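Tumor necrosis factor receptor superfamily member 16 (PDB 1SG1) probably binds nerve growth factor and related neurotrophins at the cell surface through an elongated array of cysteine-rich repeats of the TNF receptor family. Local coordinates at residues E123-D128 / D134-C139. Residues are numbered along the deposited sequence; the frame is centred on the assembly and turned at random.
Sequences EGTYSD and DPCLPC
The ring of Y126 lies obliquely across the side chain of L137, its CE1 3.5 Å from L137 CB, while Y126 OH reaches on to CD1 of the same leucine. With CG of Y126 set between its backbone N and carbonyl carbon (chi1 72°), the ring leans over the partner strand and presents its edge to P138 O. A broad aromatic suits this place because its flat ring can lie across L137 on the face the two share and also pack on D157. Replacing Y126 with an alanine is likely to uncover L137 CB and CD1 and open a gap over the leucine, though the backbone pairing could remain.

The backbones pair antiparallel. L137 N donates to Y126 O over 2.7 Å, nearly straight and in the carbonyl plane, and C136 CA touches the same oxygen at 3.2 Å. Y126 N probably returns a bond to L137 O, whose exact place is less certain. P138, without an N-H, fits the non-hydrogen-bonded site opposite T125, whose OG1 rests on C136 CB and bonds to P122 O. Past it, C139 N reaches G124 O at 3.0 Å. At the backbone angles of G124 a CB would jam against E123 O, so glycine suits.

L137 and P138 each pack against an aromatic side chain of another protein's chain, consistent with a ligand-facing surface. Disulfides tie C136 to C121 and C139 to C152 within this cysteine-rich repeat, while backbone bonds hold the two strands to each other.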
ATOM      1  N   GLU C 123       9.983 -28.463 -18.201  1.00 50.82           N
ATOM      2  CA  GLU C 123       9.262 -29.480 -18.941  1.00 51.70           C
ATOM      3  C   GLU C 123       7.807 -29.405 -18.534  1.00 48.99           C
ATOM      4  O   GLU C 123       7.504 -29.412 -17.361  1.00 48.14           O
ATOM      5  CB  GLU C 123       9.813 -30.868 -18.592  1.00 57.71           C
ATOM      6  CG  GLU C 123      10.248 -31.707 -19.795  1.00 64.93           C
ATOM      7  CD  GLU C 123      11.769 -31.875 -19.882  1.00 68.60           C
ATOM      8  OE1 GLU C 123      12.357 -32.515 -18.972  1.00 68.65           O
ATOM      9  OE2 GLU C 123      12.368 -31.367 -20.863  1.00 69.61           O
ATOM     10  N   GLY C 124       6.916 -29.315 -19.510  1.00 47.18           N
ATOM     11  CA  GLY C 124       5.502 -29.271 -19.208  1.00 45.92           C
ATOM     12  C   GLY C 124       4.837 -27.919 -19.058  1.00 44.27           C
ATOM     13  O   GLY C 124       3.643 -27.866 -18.773  1.00 43.20           O
ATOM     14  N   THR C 125       5.588 -26.836 -19.233  1.00 43.98           N
ATOM     15  CA  THR C 125       5.018 -25.492 -19.104  1.00 43.58           C
ATOM     16  C   THR C 125       5.453 -24.574 -20.228  1.00 43.20           C
ATOM     17  O   THR C 125       6.374 -24.880 -20.981  1.00 43.99           O
ATOM     18  CB  THR C 125       5.385 -24.808 -17.749  1.00 43.78           C
ATOM     19  OG1 THR C 125       6.772 -24.436 -17.741  1.00 41.64           O
ATOM     20  CG2 THR C 125       5.086 -25.746 -16.584  1.00 42.52           C
ATOM     21  N   TYR C 126       4.790 -23.434 -20.333  1.00 42.24           N
ATOM     22  CA  TYR C 126       5.106 -22.500 -21.386  1.00 40.99           C
ATOM     23  C   TYR C 126       4.873 -21.090 -20.906  1.00 42.27           C
ATOM     24  O   TYR C 126       4.338 -20.864 -19.818  1.00 42.98           O
ATOM     25  CB  TYR C 126       4.195 -22.739 -22.588  1.00 40.98           C
ATOM     26  CG  TYR C 126       2.773 -22.285 -22.331  1.00 39.88           C
ATOM     27  CD1 TYR C 126       1.957 -22.960 -21.417  1.00 40.73           C
ATOM     28  CD2 TYR C 126       2.261 -21.144 -22.953  1.00 39.09           C
ATOM     29  CE1 TYR C 126       0.673 -22.510 -21.126  1.00 38.30           C
ATOM     30  CE2 TYR C 126       0.979 -20.684 -22.671  1.00 38.44           C
ATOM     31  CZ  TYR C 126       0.191 -21.372 -21.758  1.00 39.07           C
ATOM     32  OH  TYR C 126      -1.090 -20.934 -21.490  1.00 39.83           O
ATOM     33  N   SER C 127       5.282 -20.144 -21.737  1.00 44.10           N
ATOM     34  CA  SER C 127       5.091 -18.740 -21.465  1.00 47.02           C
ATOM     35  C   SER C 127       4.790 -18.155 -22.809  1.00 48.17           C
ATOM     36  O   SER C 127       5.608 -18.182 -23.709  1.00 47.79           O
ATOM     37  CB  SER C 127       6.339 -18.078 -20.874  1.00 51.42           C
ATOM     38  OG  SER C 127       6.091 -16.698 -20.629  1.00 49.61           O
ATOM     39  N   ASP C 128       3.581 -17.639 -22.910  1.00 52.02           N
ATOM     40  CA  ASP C 128       3.036 -17.027 -24.109  1.00 53.88           C
ATOM     41  C   ASP C 128       3.551 -15.623 -24.377  1.00 53.67           C
ATOM     42  O   ASP C 128       3.637 -15.205 -25.521  1.00 54.29           O
ATOM     43  CB  ASP C 128       1.518 -16.953 -23.957  1.00 56.68           C
ATOM     44  CG  ASP C 128       0.794 -17.697 -25.029  1.00 57.73           C
ATOM     45  OD1 ASP C 128       0.870 -17.259 -26.191  1.00 60.71           O
ATOM     46  OD2 ASP C 128       0.151 -18.718 -24.709  1.00 59.92           O
ATOM     47  N   ASP C 134       4.179 -12.628 -15.519  1.00 34.69           N
ATOM     48  CA  ASP C 134       3.675 -13.961 -15.866  1.00 33.39           C
ATOM     49  C   ASP C 134       4.610 -15.122 -15.644  1.00 32.54           C
ATOM     50  O   ASP C 134       5.707 -15.158 -16.191  1.00 33.57           O
ATOM     51  CB  ASP C 134       3.224 -14.003 -17.330  1.00 35.32           C
ATOM     52  CG  ASP C 134       1.891 -13.328 -17.551  1.00 35.43           C
ATOM     53  OD1 ASP C 134       1.030 -13.427 -16.650  1.00 42.95           O
ATOM     54  OD2 ASP C 134       1.690 -12.722 -18.621  1.00 34.16           O
ATOM     55  N   PRO C 135       4.179 -16.103 -14.839  1.00 28.68           N
ATOM     56  CA  PRO C 135       4.965 -17.300 -14.543  1.00 24.23           C
ATOM     57  C   PRO C 135       4.686 -18.322 -15.647  1.00 23.45           C
ATOM     58  O   PRO C 135       3.734 -18.174 -16.399  1.00 19.89           O
ATOM     59  CB  PRO C 135       4.425 -17.730 -13.188  1.00 28.55           C
ATOM     60  CG  PRO C 135       2.981 -17.391 -13.302  1.00 31.40           C
ATOM     61  CD  PRO C 135       2.958 -16.054 -14.019  1.00 29.27           C
ATOM     62  N   CYS C 136       5.530 -19.343 -15.768  1.00 25.24           N
ATOM     63  CA  CYS C 136       5.334 -20.371 -16.786  1.00 27.25           C
ATOM     64  C   CYS C 136       4.066 -21.113 -16.406  1.00 27.95           C
ATOM     65  O   CYS C 136       3.819 -21.385 -15.238  1.00 30.79           O
ATOM     66  CB  CYS C 136       6.539 -21.302 -16.838  1.00 27.58           C
ATOM     67  SG  CYS C 136       8.081 -20.520 -17.461  1.00 31.27           S
ATOM     68  N   LEU C 137       3.240 -21.416 -17.394  1.00 29.59           N
ATOM     69  CA  LEU C 137       1.980 -22.074 -17.125  1.00 27.83           C
ATOM     70  C   LEU C 137       1.948 -23.542 -17.504  1.00 30.07           C
ATOM     71  O   LEU C 137       2.733 -24.011 -18.341  1.00 29.29           O
ATOM     72  CB  LEU C 137       0.853 -21.328 -17.854  1.00 28.32           C
ATOM     73  CG  LEU C 137       0.644 -19.858 -17.463  1.00 24.00           C
ATOM     74  CD1 LEU C 137      -0.647 -19.372 -18.067  1.00 26.41           C
ATOM     75  CD2 LEU C 137       0.565 -19.713 -15.961  1.00 28.34           C
ATOM     76  N   PRO C 138       1.057 -24.304 -16.864  1.00 33.17           N
ATOM     77  CA  PRO C 138       0.964 -25.725 -17.188  1.00 33.12           C
ATOM     78  C   PRO C 138       0.266 -25.924 -18.530  1.00 33.34           C
ATOM     79  O   PRO C 138      -0.774 -25.339 -18.799  1.00 32.70           O
ATOM     80  CB  PRO C 138       0.199 -26.312 -15.987  1.00 36.56           C
ATOM     81  CG  PRO C 138      -0.584 -25.180 -15.470  1.00 34.84           C
ATOM     82  CD  PRO C 138       0.374 -24.014 -15.594  1.00 34.52           C
ATOM     83  N   CYS C 139       0.874 -26.741 -19.377  1.00 37.61           N
ATOM     84  CA  CYS C 139       0.350 -27.014 -20.712  1.00 39.80           C
ATOM     85  C   CYS C 139      -1.064 -27.584 -20.731  1.00 39.91           C
ATOM     86  O   CYS C 139      -1.471 -28.309 -19.813  1.00 41.29           O
ATOM     87  CB  CYS C 139       1.255 -28.001 -21.450  1.00 40.08           C
ATOM     88  SG  CYS C 139       2.944 -27.479 -21.921  1.00 45.86           S
TER